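Long-range contacts in solute Binding Protein, BlMnBP1 in complex with mannotriose (Bifidobacterium, PDB 6FUV), which binds beta-manno-oligosaccharides such as mannotriose, probably delivering them to an ABC transporter as its extracellular solute-binding component: residues W82-I87 with Y305-N310; K144-N149 with L162-E167; K296-L301 with D359-V364. All coordinates share one frame; numbering follows the deposited sequence.

Contact 1 of 3, residues W82-I87 with Y305-N310; sequences WDIMMI and YSMGIN. With BMA (beta-D-mannopyranose), chain B.
Asn310 lies flat on the indole of Trp82, with the amide and ring planes only 3° apart. Its CB sits over the face of the six-membered ring, 3.4 Å from the ring centroid, in a CH-pi contact. CG comes next and rests above Trp82 CZ2 and CE2. OD1 passes near CZ2 of the indole and takes a hydrogen bond from the backbone N of Asn312. ND2 lies over the indole nearer its rim, where NE1 is a second donor and not a partner. ND2 instead gives an almost straight bond of 2.8 Å to Trp82 O, which lies close to the amide plane, and a second bond to Asn79 O. CG stands anti to the backbone N (chi1 -166°), which brings the amide over the ring. Met85 CE lies over the opposite face of the indole, and Gly308 O meets its edge.

The backbones pair as antiparallel strands. Met85 and Gly308 form the hydrogen-bonded pair, with Gly308 N 2.8 Å from Met85 O. Ile87 CG1 packs 3.8 Å from Gly308 CA; a CB on Gly308 would clash with it. On the other face Ile84 CG2 meets Met307 CB, and Met86 SD touches Met307 CG at 3.8 Å. One water joins Ile87 O to Ser306 N.

At the far end Tyr305 packs on Met86 CB and turns a ring face to the mannose, with CE2 3.9 Å from the sugar's C5. The chemistry differs from end to end: a buried amide held by several bonds at Asn310, and an aromatic ring facing the sugar at Tyr305, as in many carbohydrate-binding proteins.

Contact 2 of 3, residues K144-N149 with L162-E167; sequences KEAGIN and LKAIKE
Ile148 CD1 reaches across to Ile165 CG1 at 3.8 Å, and the two isoleucine side chains cross at about a right angle. The same methyl also touches Ala164 CB, 4.1 Å away. With CG1 anti to the carbonyl carbon (chi1 -56°), the Ile148 chain carries CD1 toward the helix. Ala146 adds the second apolar group. Its CB points toward the helix and packs against Ile165 CA at 3.8 Å and, a little farther off, against Ile165 CG1.

Backbone atoms take part only by van der Waals contact. Ala164 CB lies 3.7 Å from Ala146 O, and no hydrogen bond joins the two segments. The polar bonds are local. A Schellman motif ends the helix before Ala146, with Gly147 N bonded to Lys144 O and Ile148 N to Phe143 O. Gly147 has positive phi. Ala146 and Ile148, on either side of it in sequence, both point toward the neighbouring helix.

The contact packs the turn that follows helix 140-145 against helix 155-168. Ile165 extends the packing to Val142 and Phe143 of the first helix and to Ala262 of strand 261-264, while Leu162 meets Pro173 of strand 172-174.

Contact 3 of 3, residues K296-L301 with D359-V364; sequences KQYATL and DVELIV
Tyr298 and Glu361 lie side by side and point the same way from paired parallel strands. Tyr298 CD2 rests 3.8 Å from Glu361 CB, and CE2 comes near the carboxylate carbon CD. Ring and carboxylate planes are turned 55° apart. Ile363 CD1 reaches the same ring at CD2, 4.1 Å away. Its CG1 takes the crowded position between the backbone N and the carbonyl carbon (chi1 42°), and its end comes back toward the tyrosine. An alanine in place of Tyr298 would probably leave Glu361 CB and Ile363 CD1 without their aromatic neighbour and open a gap on this face. Lys296, bent near its tip, crosses Glu361 obliquely and makes a long salt bridge, NZ to OE1 3.6 Å.

On the other face Ala299 CB meets Leu362 CD2 at 3.7 Å, and Leu301 crosses Val364 with CD2 against CG2. Four backbone bonds join the strands. Glu361 N and Ile363 N give to Gln297 O and Ala299 O, and Ala299 N and Leu301 N give to Glu361 O and Ile363 O. Leu301 N is 3.0 Å from Ile363 O but stands 64° out of that carbonyl's plane. A water links Gln297 N to Asp359 O at the start of the pairing.

Strand 361-364 thus lies parallel beside the first part of strand 298-309. Val360 and Gln297 touch Pro288 of strand 284-288, and Leu362 touches Thr133, in a loop.

How the contacts relate
From the N terminus, strand 84-86 comes first and pairs with the end of strand 298-309; contact 1 closes this loop of more than 200 residues. Contact 2 closes a short loop within it, between helices 140-145 and 155-168. Contact 3 then opens on the start of strand 298-309, before contact 1 has closed, and closes later at strand 361-364, so contacts 1 and 3 cross. They share that long strand and one sheet, on opposite sides of the chain's centre, with centres about 28 Å apart. Contact 2 lies apart, its nearest atoms about 13 Å from those of contact 3, and joins the turn after helix 140-145 to helix 155-168, away from the shared sheet.

Contact 1 of 3, residues W82-I87 with Y305-N310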
ATOM      1  N   TRP A  82       7.103  22.136  -1.726  1.00 15.94           N
ATOM      2  CA  TRP A  82       6.949  21.017  -0.815  1.00 19.97           C
ATOM      3  C   TRP A  82       8.295  20.745  -0.177  1.00 16.25           C
ATOM      4  O   TRP A  82       9.330  21.018  -0.785  1.00 19.35           O
ATOM      5  CB  TRP A  82       6.469  19.758  -1.536  1.00 15.69           C
ATOM      6  CG  TRP A  82       7.393  19.276  -2.507  1.00 11.47           C
ATOM      7  CD1 TRP A  82       7.615  19.786  -3.738  1.00 25.11           C
ATOM      8  CD2 TRP A  82       8.291  18.179  -2.354  1.00 17.37           C
ATOM      9  NE1 TRP A  82       8.586  19.071  -4.389  1.00 18.23           N
ATOM     10  CE2 TRP A  82       9.029  18.082  -3.558  1.00 13.98           C
ATOM     11  CE3 TRP A  82       8.546  17.272  -1.319  1.00 14.82           C
ATOM     12  CZ2 TRP A  82      10.019  17.117  -3.768  1.00 17.56           C
ATOM     13  CZ3 TRP A  82       9.503  16.289  -1.522  1.00 20.94           C
ATOM     14  CH2 TRP A  82      10.244  16.213  -2.765  1.00 17.56           C
ATOM     15  N   ASP A  83       8.270  20.252   1.067  1.00 20.61           N
ATOM     16  CA  ASP A  83       9.459  19.785   1.758  1.00 17.37           C
ATOM     17  C   ASP A  83       9.403  18.316   2.125  1.00 17.34           C
ATOM     18  O   ASP A  83      10.423  17.635   2.037  1.00 21.05           O
ATOM     19  CB  ASP A  83       9.661  20.623   3.005  1.00 15.62           C
ATOM     20  CG  ASP A  83       9.737  22.095   2.702  1.00 18.92           C
ATOM     21  OD1 ASP A  83      10.695  22.487   2.070  1.00 15.59           O
ATOM     22  OD2 ASP A  83       8.788  22.854   3.061  1.00 25.38           O
ATOM     23  N   ILE A  84       8.227  17.803   2.478  1.00 10.84           N
ATOM     24  CA  ILE A  84       7.974  16.384   2.618  1.00 19.64           C
ATOM     25  C   ILE A  84       6.871  16.003   1.626  1.00 12.30           C
ATOM     26  O   ILE A  84       5.836  16.677   1.535  1.00 14.26           O
ATOM     27  CB  ILE A  84       7.538  16.039   4.053  1.00 13.53           C
ATOM     28  CG1 ILE A  84       8.532  16.519   5.101  1.00 12.74           C
ATOM     29  CG2 ILE A  84       7.405  14.572   4.204  1.00 18.26           C
ATOM     30  CD1 ILE A  84       7.907  16.774   6.484  1.00 14.73           C
ATOM     31  N   MET A  85       7.075  14.929   0.889  1.00 16.36           N
ATOM     32  CA  MET A  85       5.984  14.284   0.177  1.00 13.92           C
ATOM     33  C   MET A  85       6.005  12.795   0.458  1.00 12.30           C
ATOM     34  O   MET A  85       7.004  12.249   0.929  1.00 14.88           O
ATOM     35  CB  MET A  85       6.056  14.517  -1.324  1.00 15.28           C
ATOM     36  CG  MET A  85       7.129  13.839  -2.137  1.00 11.29           C
ATOM     37  SD  MET A  85       6.645  13.780  -3.885  1.00 15.54           S
ATOM     38  CE  MET A  85       6.857  15.540  -4.240  1.00 19.28           C
ATOM     39  N   MET A  86       4.915  12.134   0.109  1.00 14.13           N
ATOM     40  CA  MET A  86       4.890  10.683   0.008  1.00 14.41           C
ATOM     41  C   MET A  86       5.519  10.272  -1.311  1.00 17.83           C
ATOM     42  O   MET A  86       5.049  10.662  -2.380  1.00 18.19           O
ATOM     43  CB  MET A  86       3.463  10.155   0.085  1.00 13.99           C
ATOM     44  CG  MET A  86       2.772  10.477   1.373  1.00 15.14           C
ATOM     45  SD  MET A  86       3.730  10.044   2.833  1.00 23.79           S
ATOM     46  CE  MET A  86       2.388  10.362   4.074  1.00 27.46           C
ATOM     47  N   ILE A  87       6.580   9.482  -1.234  1.00 15.68           N
ATOM     48  CA  ILE A  87       7.382   9.176  -2.411  1.00 13.75           C
ATOM     49  C   ILE A  87       6.494   8.445  -3.407  1.00 17.59           C
ATOM     50  O   ILE A  87       5.908   7.425  -3.054  1.00 21.30           O
ATOM     51  CB  ILE A  87       8.618   8.341  -2.051  1.00 15.38           C
ATOM     52  CG1 ILE A  87       9.511   9.110  -1.126  1.00 14.18           C
ATOM     53  CG2 ILE A  87       9.328   7.933  -3.326  1.00 22.00           C
ATOM     54  CD1 ILE A  87      10.739   8.325  -0.686  1.00 12.08           C
ATOM     55  N   TYR A 305       2.866   4.431   2.103  1.00 15.65           N
ATOM     56  CA  TYR A 305       3.625   5.493   1.439  1.00 13.09           C
ATOM     57  C   TYR A 305       4.722   5.942   2.391  1.00 19.24           C
ATOM     58  O   TYR A 305       4.492   6.025   3.611  1.00 18.21           O
ATOM     59  CB  TYR A 305       2.723   6.686   1.063  1.00 13.04           C
ATOM     60  CG  TYR A 305       2.156   6.661  -0.361  1.00 16.68           C
ATOM     61  CD1 TYR A 305       2.957   6.860  -1.443  1.00 14.81           C
ATOM     62  CD2 TYR A 305       0.809   6.512  -0.588  1.00 17.95           C
ATOM     63  CE1 TYR A 305       2.457   6.841  -2.736  1.00 14.27           C
ATOM     64  CE2 TYR A 305       0.289   6.510  -1.853  1.00 18.90           C
ATOM     65  CZ  TYR A 305       1.135   6.669  -2.940  1.00 16.14           C
ATOM     66  OH  TYR A 305       0.633   6.683  -4.202  1.00 12.56           O
ATOM     67  N   SER A 306       5.919   6.172   1.833  1.00 14.32           N
ATOM     68  CA  SER A 306       7.049   6.652   2.598  1.00 14.88           C
ATOM     69  C   SER A 306       7.184   8.176   2.518  1.00 15.53           C
ATOM     70  O   SER A 306       6.859   8.817   1.525  1.00 15.70           O
ATOM     71  CB  SER A 306       8.353   6.027   2.099  1.00 14.24           C
ATOM     72  OG  SER A 306       8.541   4.708   2.467  1.00 19.40           O
ATOM     73  N   MET A 307       7.704   8.752   3.577  1.00 13.06           N
ATOM     74  CA  MET A 307       7.950  10.186   3.619  1.00 17.51           C
ATOM     75  C   MET A 307       9.327  10.465   3.053  1.00  9.63           C
ATOM     76  O   MET A 307      10.304   9.905   3.528  1.00 12.02           O
ATOM     77  CB  MET A 307       7.820  10.731   5.037  1.00 12.02           C
ATOM     78  CG  MET A 307       6.372  10.948   5.462  1.00 18.07           C
ATOM     79  SD  MET A 307       6.227  11.109   7.222  1.00 18.61           S
ATOM     80  CE  MET A 307       6.568   9.410   7.715  1.00 16.79           C
ATOM     81  N   GLY A 308       9.369  11.291   2.006  1.00 18.08           N
ATOM     82  CA  GLY A 308      10.613  11.738   1.391  1.00 19.71           C
ATOM     83  C   GLY A 308      10.765  13.248   1.482  1.00 17.36           C
ATOM     84  O   GLY A 308       9.786  13.986   1.475  1.00 19.67           O
ATOM     85  N   ILE A 309      12.008  13.709   1.550  1.00 18.78           N
ATOM     86  CA  ILE A 309      12.323  15.115   1.783  1.00 13.52           C
ATOM     87  C   ILE A 309      12.947  15.718   0.528  1.00 15.01           C
ATOM     88  O   ILE A 309      13.864  15.132  -0.059  1.00 15.95           O
ATOM     89  CB  ILE A 309      13.254  15.255   2.994  1.00 15.53           C
ATOM     90  CG1 ILE A 309      12.519  14.776   4.249  1.00 15.20           C
ATOM     91  CG2 ILE A 309      13.730  16.682   3.217  1.00  9.73           C
ATOM     92  CD1 ILE A 309      13.225  15.081   5.535  1.00 16.26           C
ATOM     93  N   ASN A 310      12.483  16.911   0.152  1.00 14.48           N
ATOM     94  CA  ASN A 310      12.899  17.640  -1.053  1.00 12.47           C
ATOM     95  C   ASN A 310      14.350  18.101  -0.983  1.00 15.79           C
ATOM     96  O   ASN A 310      14.737  18.887  -0.123  1.00 11.82           O
ATOM     97  CB  ASN A 310      11.965  18.841  -1.224  1.00 10.59           C
ATOM     98  CG  ASN A 310      12.021  19.514  -2.592  1.00 18.25           C
ATOM     99  OD1 ASN A 310      12.792  19.165  -3.471  1.00 16.06           O
ATOM    100  ND2 ASN A 310      11.170  20.493  -2.766  1.00 15.76           N
TER
HETATM  101  C1  BMA B   3      -1.248   2.769  -0.354  1.00 17.99           C
HETATM  102  C2  BMA B   3      -0.905   1.518   0.434  1.00 13.54           C
HETATM  103  C3  BMA B   3       0.598   1.194   0.350  1.00 18.89           C
HETATM  104  C4  BMA B   3       1.031   1.257  -1.150  1.00 18.66           C
HETATM  105  C5  BMA B   3       0.625   2.582  -1.751  1.00 18.52           C
HETATM  106  C6  BMA B   3       1.053   2.728  -3.204  1.00 20.73           C
HETATM  107  O2  BMA B   3      -1.644   0.422  -0.148  1.00 15.82           O
HETATM  108  O3  BMA B   3       0.980  -0.071   0.941  1.00 16.96           O
HETATM  109  O4  BMA B   3       2.401   1.123  -1.275  1.00 19.92           O
HETATM  110  O5  BMA B   3      -0.786   2.678  -1.683  1.00 14.68           O
HETATM  111  O6  BMA B   3       0.313   1.823  -3.987  1.00 19.88           O
HETATM  112  O   HOH W   1       6.400   5.769  -1.042  1.00 12.11           O

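Contact 2 of 3, residues K144-N149 with L162-E167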
ATOM      1  N   LYS A 144     -22.581 -12.819   8.408  1.00 31.04           N
ATOM      2  CA  LYS A 144     -23.433 -13.667   9.240  1.00 28.92           C
ATOM      3  C   LYS A 144     -24.800 -13.845   8.597  1.00 23.40           C
ATOM      4  O   LYS A 144     -25.322 -14.956   8.563  1.00 28.73           O
ATOM      5  CB  LYS A 144     -23.567 -13.095  10.631  1.00 32.11           C
ATOM      6  CG  LYS A 144     -24.009 -14.120  11.672  1.00 50.50           C
ATOM      7  CD  LYS A 144     -24.587 -13.463  12.942  1.00 45.71           C
ATOM      8  CE  LYS A 144     -23.563 -12.573  13.641  1.00 53.98           C
ATOM      9  NZ  LYS A 144     -24.120 -11.204  13.904  1.00 57.64           N
ATOM     10  N   GLU A 145     -25.347 -12.789   7.989  1.00 22.77           N
ATOM     11  CA  GLU A 145     -26.655 -12.915   7.353  1.00 28.14           C
ATOM     12  C   GLU A 145     -26.622 -13.914   6.210  1.00 27.75           C
ATOM     13  O   GLU A 145     -27.682 -14.399   5.800  1.00 30.28           O
ATOM     14  CB  GLU A 145     -27.137 -11.587   6.762  1.00 23.63           C
ATOM     15  CG  GLU A 145     -27.304 -10.454   7.731  1.00 35.92           C
ATOM     16  CD  GLU A 145     -27.579  -9.130   7.020  1.00 39.92           C
ATOM     17  OE1 GLU A 145     -28.095  -9.169   5.862  1.00 36.48           O
ATOM     18  OE2 GLU A 145     -27.269  -8.048   7.602  1.00 46.31           O
ATOM     19  N   ALA A 146     -25.449 -14.142   5.606  1.00 26.31           N
ATOM     20  CA  ALA A 146     -25.293 -15.039   4.471  1.00 26.24           C
ATOM     21  C   ALA A 146     -24.900 -16.451   4.885  1.00 22.42           C
ATOM     22  O   ALA A 146     -24.560 -17.266   4.041  1.00 26.03           O
ATOM     23  CB  ALA A 146     -24.235 -14.481   3.530  1.00 24.47           C
ATOM     24  N   GLY A 147     -24.870 -16.741   6.160  1.00 22.41           N
ATOM     25  CA  GLY A 147     -24.535 -18.062   6.632  1.00 26.51           C
ATOM     26  C   GLY A 147     -23.062 -18.371   6.736  1.00 31.04           C
ATOM     27  O   GLY A 147     -22.701 -19.508   7.053  1.00 28.25           O
ATOM     28  N   ILE A 148     -22.199 -17.399   6.464  1.00 33.41           N
ATOM     29  CA  ILE A 148     -20.754 -17.588   6.486  1.00 32.64           C
ATOM     30  C   ILE A 148     -20.279 -17.371   7.917  1.00 29.23           C
ATOM     31  O   ILE A 148     -20.310 -16.253   8.417  1.00 26.55           O
ATOM     32  CB  ILE A 148     -20.056 -16.632   5.514  1.00 32.09           C
ATOM     33  CG1 ILE A 148     -20.636 -16.827   4.103  1.00 21.88           C
ATOM     34  CG2 ILE A 148     -18.582 -16.893   5.554  1.00 28.16           C
ATOM     35  CD1 ILE A 148     -20.514 -15.654   3.218  1.00 26.00           C
ATOM     36  N   ASN A 149     -19.839 -18.435   8.576  1.00 37.17           N
ATOM     37  CA  ASN A 149     -19.344 -18.352   9.943  1.00 34.89           C
ATOM     38  C   ASN A 149     -17.853 -18.639  10.091  1.00 34.22           C
ATOM     39  O   ASN A 149     -17.353 -18.635  11.208  1.00 34.18           O
ATOM     40  CB  ASN A 149     -20.160 -19.304  10.838  1.00 42.57           C
ATOM     41  CG  ASN A 149     -20.536 -20.604  10.128  1.00 50.16           C
ATOM     42  OD1 ASN A 149     -19.731 -21.186   9.392  1.00 50.55           O
ATOM     43  ND2 ASN A 149     -21.814 -20.995  10.253  1.00 47.05           N
ATOM     44  N   LEU A 162     -18.880 -15.301  -1.833  1.00 18.91           N
ATOM     45  CA  LEU A 162     -19.558 -14.290  -2.641  1.00 23.17           C
ATOM     46  C   LEU A 162     -20.876 -14.826  -3.198  1.00 26.52           C
ATOM     47  O   LEU A 162     -21.859 -14.087  -3.313  1.00 21.08           O
ATOM     48  CB  LEU A 162     -18.635 -13.827  -3.780  1.00 17.62           C
ATOM     49  CG  LEU A 162     -17.319 -13.145  -3.383  1.00 22.61           C
ATOM     50  CD1 LEU A 162     -16.509 -12.758  -4.639  1.00 21.47           C
ATOM     51  CD2 LEU A 162     -17.567 -11.935  -2.522  1.00 18.48           C
ATOM     52  N   LYS A 163     -20.925 -16.110  -3.550  1.00 27.55           N
ATOM     53  CA  LYS A 163     -22.193 -16.668  -4.008  1.00 27.91           C
ATOM     54  C   LYS A 163     -23.238 -16.647  -2.905  1.00 24.57           C
ATOM     55  O   LYS A 163     -24.384 -16.290  -3.141  1.00 33.97           O
ATOM     56  CB  LYS A 163     -22.010 -18.082  -4.533  1.00 27.50           C
ATOM     57  CG  LYS A 163     -23.307 -18.773  -4.821  1.00 23.21           C
ATOM     58  CD  LYS A 163     -23.217 -19.626  -6.073  1.00 27.36           C
ATOM     59  CE  LYS A 163     -22.071 -20.548  -6.052  1.00 26.90           C
ATOM     60  NZ  LYS A 163     -22.203 -21.614  -7.072  1.00 41.07           N
ATOM     61  N   ALA A 164     -22.843 -16.971  -1.680  1.00 21.86           N
ATOM     62  CA  ALA A 164     -23.794 -16.927  -0.573  1.00 20.03           C
ATOM     63  C   ALA A 164     -24.251 -15.501  -0.270  1.00 26.19           C
ATOM     64  O   ALA A 164     -25.427 -15.273   0.020  1.00 18.69           O
ATOM     65  CB  ALA A 164     -23.162 -17.523   0.675  1.00 24.54           C
ATOM     66  N   ILE A 165     -23.330 -14.532  -0.311  1.00 27.22           N
ATOM     67  CA  ILE A 165     -23.674 -13.144  -0.015  1.00 22.63           C
ATOM     68  C   ILE A 165     -24.706 -12.651  -1.010  1.00 19.90           C
ATOM     69  O   ILE A 165     -25.696 -12.029  -0.643  1.00 28.30           O
ATOM     70  CB  ILE A 165     -22.412 -12.258  -0.023  1.00 29.73           C
ATOM     71  CG1 ILE A 165     -21.434 -12.727   1.055  1.00 25.05           C
ATOM     72  CG2 ILE A 165     -22.786 -10.789   0.129  1.00 21.75           C
ATOM     73  CD1 ILE A 165     -20.069 -12.052   0.998  1.00 22.85           C
ATOM     74  N   LYS A 166     -24.503 -12.949  -2.279  1.00 23.19           N
ATOM     75  CA  LYS A 166     -25.414 -12.441  -3.303  1.00 24.66           C
ATOM     76  C   LYS A 166     -26.751 -13.145  -3.236  1.00 34.09           C
ATOM     77  O   LYS A 166     -27.789 -12.532  -3.485  1.00 36.48           O
ATOM     78  CB  LYS A 166     -24.838 -12.624  -4.705  1.00 27.16           C
ATOM     79  CG  LYS A 166     -25.632 -11.852  -5.793  1.00 28.02           C
ATOM     80  CD  LYS A 166     -25.247 -12.252  -7.172  1.00 27.07           C
ATOM     81  CE  LYS A 166     -26.077 -11.541  -8.222  1.00 32.73           C
ATOM     82  NZ  LYS A 166     -26.266 -10.073  -7.956  1.00 41.77           N
ATOM     83  N   GLU A 167     -26.745 -14.409  -2.830  1.00 34.74           N
ATOM     84  CA  GLU A 167     -27.966 -15.194  -2.737  1.00 36.64           C
ATOM     85  C   GLU A 167     -28.828 -14.763  -1.552  1.00 28.55           C
ATOM     86  O   GLU A 167     -30.029 -14.538  -1.697  1.00 39.60           O
ATOM     87  CB  GLU A 167     -27.577 -16.676  -2.644  1.00 35.88           C
ATOM     88  CG  GLU A 167     -28.707 -17.653  -2.890  1.00 48.85           C
ATOM     89  CD  GLU A 167     -28.538 -18.949  -2.097  1.00 54.70           C
ATOM     90  OE1 GLU A 167     -27.404 -19.227  -1.649  1.00 56.04           O
ATOM     91  OE2 GLU A 167     -29.548 -19.671  -1.914  1.00 54.27           O
TER

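Contact 3 of 3, residues K296-L301 with D359-V364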
ATOM      1  N   LYS A 296      -0.913 -23.052   5.066  1.00 22.98           N
ATOM      2  CA  LYS A 296      -0.595 -21.818   5.772  1.00 16.56           C
ATOM      3  C   LYS A 296      -0.936 -20.582   4.958  1.00 18.28           C
ATOM      4  O   LYS A 296      -0.976 -20.601   3.740  1.00 15.24           O
ATOM      5  CB  LYS A 296       0.861 -21.783   6.145  1.00 19.38           C
ATOM      6  CG  LYS A 296       1.210 -22.624   7.397  1.00 30.22           C
ATOM      7  CD  LYS A 296       2.698 -22.594   7.698  1.00 40.57           C
ATOM      8  CE  LYS A 296       3.174 -21.178   8.123  1.00 44.30           C
ATOM      9  NZ  LYS A 296       2.574 -20.711   9.418  1.00 44.60           N
ATOM     10  N   GLN A 297      -1.217 -19.509   5.661  1.00 16.13           N
ATOM     11  CA  GLN A 297      -1.508 -18.219   5.068  1.00 16.24           C
ATOM     12  C   GLN A 297      -0.417 -17.230   5.406  1.00 13.59           C
ATOM     13  O   GLN A 297       0.159 -17.279   6.496  1.00 10.72           O
ATOM     14  CB  GLN A 297      -2.844 -17.656   5.538  1.00 20.71           C
ATOM     15  CG  GLN A 297      -4.014 -18.361   4.918  1.00 16.53           C
ATOM     16  CD  GLN A 297      -5.265 -17.615   5.071  1.00 19.10           C
ATOM     17  OE1 GLN A 297      -5.868 -17.213   4.094  1.00 21.42           O
ATOM     18  NE2 GLN A 297      -5.678 -17.408   6.298  1.00 19.67           N
ATOM     19  N   TYR A 298      -0.127 -16.349   4.440  1.00 19.07           N
ATOM     20  CA  TYR A 298       1.005 -15.441   4.516  1.00 16.71           C
ATOM     21  C   TYR A 298       0.534 -14.072   4.090  1.00 13.31           C
ATOM     22  O   TYR A 298      -0.413 -13.946   3.328  1.00 15.02           O
ATOM     23  CB  TYR A 298       2.178 -15.889   3.610  1.00 13.52           C
ATOM     24  CG  TYR A 298       2.735 -17.240   3.873  1.00 19.59           C
ATOM     25  CD1 TYR A 298       2.105 -18.377   3.411  1.00 21.40           C
ATOM     26  CD2 TYR A 298       3.922 -17.392   4.589  1.00 15.86           C
ATOM     27  CE1 TYR A 298       2.631 -19.647   3.670  1.00 17.35           C
ATOM     28  CE2 TYR A 298       4.434 -18.609   4.848  1.00 20.14           C
ATOM     29  CZ  TYR A 298       3.807 -19.741   4.382  1.00 28.70           C
ATOM     30  OH  TYR A 298       4.359 -20.928   4.695  1.00 27.73           O
ATOM     31  N   ALA A 299       1.188 -13.050   4.606  1.00 18.95           N
ATOM     32  CA  ALA A 299       0.970 -11.681   4.172  1.00 16.24           C
ATOM     33  C   ALA A 299       2.298 -10.949   4.021  1.00 12.64           C
ATOM     34  O   ALA A 299       3.132 -10.924   4.922  1.00 12.77           O
ATOM     35  CB  ALA A 299       0.092 -10.947   5.173  1.00 15.86           C
ATOM     36  N   THR A 300       2.491 -10.329   2.879  1.00 11.13           N
ATOM     37  CA  THR A 300       3.664  -9.494   2.695  1.00 13.13           C
ATOM     38  C   THR A 300       3.566  -8.308   3.633  1.00 15.80           C
ATOM     39  O   THR A 300       2.523  -7.655   3.732  1.00 12.07           O
ATOM     40  CB  THR A 300       3.788  -9.016   1.249  1.00 10.54           C
ATOM     41  OG1 THR A 300       3.821 -10.158   0.395  1.00 20.80           O
ATOM     42  CG2 THR A 300       5.070  -8.265   1.076  1.00 21.49           C
ATOM     43  N   LEU A 301       4.652  -8.038   4.337  1.00 15.94           N
ATOM     44  CA  LEU A 301       4.809  -6.811   5.103  1.00 13.70           C
ATOM     45  C   LEU A 301       5.608  -5.830   4.253  1.00 12.57           C
ATOM     46  O   LEU A 301       6.753  -6.104   3.870  1.00 13.86           O
ATOM     47  CB  LEU A 301       5.503  -7.075   6.430  1.00 18.14           C
ATOM     48  CG  LEU A 301       5.824  -5.919   7.347  1.00 23.94           C
ATOM     49  CD1 LEU A 301       4.607  -5.111   7.628  1.00 14.35           C
ATOM     50  CD2 LEU A 301       6.500  -6.492   8.621  1.00 16.48           C
ATOM     51  N   ASP A 359      -2.831 -16.635  12.978  1.00 20.50           N
ATOM     52  CA  ASP A 359      -2.131 -17.725  12.320  1.00 16.08           C
ATOM     53  C   ASP A 359      -1.382 -17.322  11.055  1.00 18.82           C
ATOM     54  O   ASP A 359      -0.868 -18.206  10.375  1.00 14.41           O
ATOM     55  CB  ASP A 359      -3.130 -18.813  11.910  1.00 20.35           C
ATOM     56  CG  ASP A 359      -3.755 -19.519  13.088  1.00 25.20           C
ATOM     57  OD1 ASP A 359      -3.106 -19.551  14.138  1.00 16.90           O
ATOM     58  OD2 ASP A 359      -4.890 -20.032  12.956  1.00 31.56           O
ATOM     59  N   VAL A 360      -1.332 -16.044  10.693  1.00 15.66           N
ATOM     60  CA  VAL A 360      -0.761 -15.621   9.410  1.00 19.40           C
ATOM     61  C   VAL A 360       0.696 -15.228   9.603  1.00 11.77           C
ATOM     62  O   VAL A 360       1.051 -14.496  10.523  1.00 20.17           O
ATOM     63  CB  VAL A 360      -1.565 -14.462   8.784  1.00 15.90           C
ATOM     64  CG1 VAL A 360      -0.942 -14.003   7.517  1.00 17.92           C
ATOM     65  CG2 VAL A 360      -3.015 -14.883   8.563  1.00 17.90           C
ATOM     66  N   GLU A 361       1.545 -15.685   8.719  1.00 20.98           N
ATOM     67  CA  GLU A 361       2.956 -15.323   8.766  1.00 25.05           C
ATOM     68  C   GLU A 361       3.200 -14.091   7.898  1.00 14.55           C
ATOM     69  O   GLU A 361       3.090 -14.146   6.680  1.00 17.68           O
ATOM     70  CB  GLU A 361       3.803 -16.501   8.306  1.00 22.51           C
ATOM     71  CG  GLU A 361       5.292 -16.270   8.429  1.00 33.61           C
ATOM     72  CD  GLU A 361       6.061 -17.584   8.316  1.00 48.17           C
ATOM     73  OE1 GLU A 361       5.475 -18.645   8.694  1.00 43.70           O
ATOM     74  OE2 GLU A 361       7.225 -17.545   7.824  1.00 50.41           O
ATOM     75  N   LEU A 362       3.514 -12.981   8.533  1.00 19.88           N
ATOM     76  CA  LEU A 362       3.894 -11.772   7.816  1.00 23.77           C
ATOM     77  C   LEU A 362       5.344 -11.930   7.386  1.00 21.92           C
ATOM     78  O   LEU A 362       6.199 -12.312   8.179  1.00 19.11           O
ATOM     79  CB  LEU A 362       3.762 -10.527   8.682  1.00 13.61           C
ATOM     80  CG  LEU A 362       2.451 -10.095   9.298  1.00 28.22           C
ATOM     81  CD1 LEU A 362       2.460  -8.553   9.328  1.00 25.77           C
ATOM     82  CD2 LEU A 362       1.255 -10.563   8.628  1.00 29.04           C
ATOM     83  N   ILE A 363       5.620 -11.678   6.119  1.00 15.62           N
ATOM     84  CA  ILE A 363       6.964 -11.778   5.562  1.00 14.88           C
ATOM     85  C   ILE A 363       7.276 -10.527   4.735  1.00 17.54           C
ATOM     86  O   ILE A 363       6.572 -10.225   3.763  1.00 14.84           O
ATOM     87  CB  ILE A 363       7.107 -13.031   4.694  1.00 17.24           C
ATOM     88  CG1 ILE A 363       5.903 -13.244   3.828  1.00 15.74           C
ATOM     89  CG2 ILE A 363       7.271 -14.296   5.618  1.00 22.46           C
ATOM     90  CD1 ILE A 363       6.102 -14.429   2.770  1.00 18.57           C
ATOM     91  N   VAL A 364       8.331  -9.819   5.124  1.00 16.32           N
ATOM     92  CA  VAL A 364       8.939  -8.787   4.296  1.00 19.30           C
ATOM     93  C   VAL A 364       9.607  -9.396   3.075  1.00 15.99           C
ATOM     94  O   VAL A 364      10.261 -10.429   3.164  1.00 16.18           O
ATOM     95  CB  VAL A 364       9.962  -8.015   5.139  1.00 21.30           C
ATOM     96  CG1 VAL A 364      10.705  -7.037   4.269  1.00 22.10           C
ATOM     97  CG2 VAL A 364       9.285  -7.364   6.353  1.00 17.62           C
TER
HETATM   98  O   HOH W   2      -1.927 -19.661   8.601  1.00 23.08           O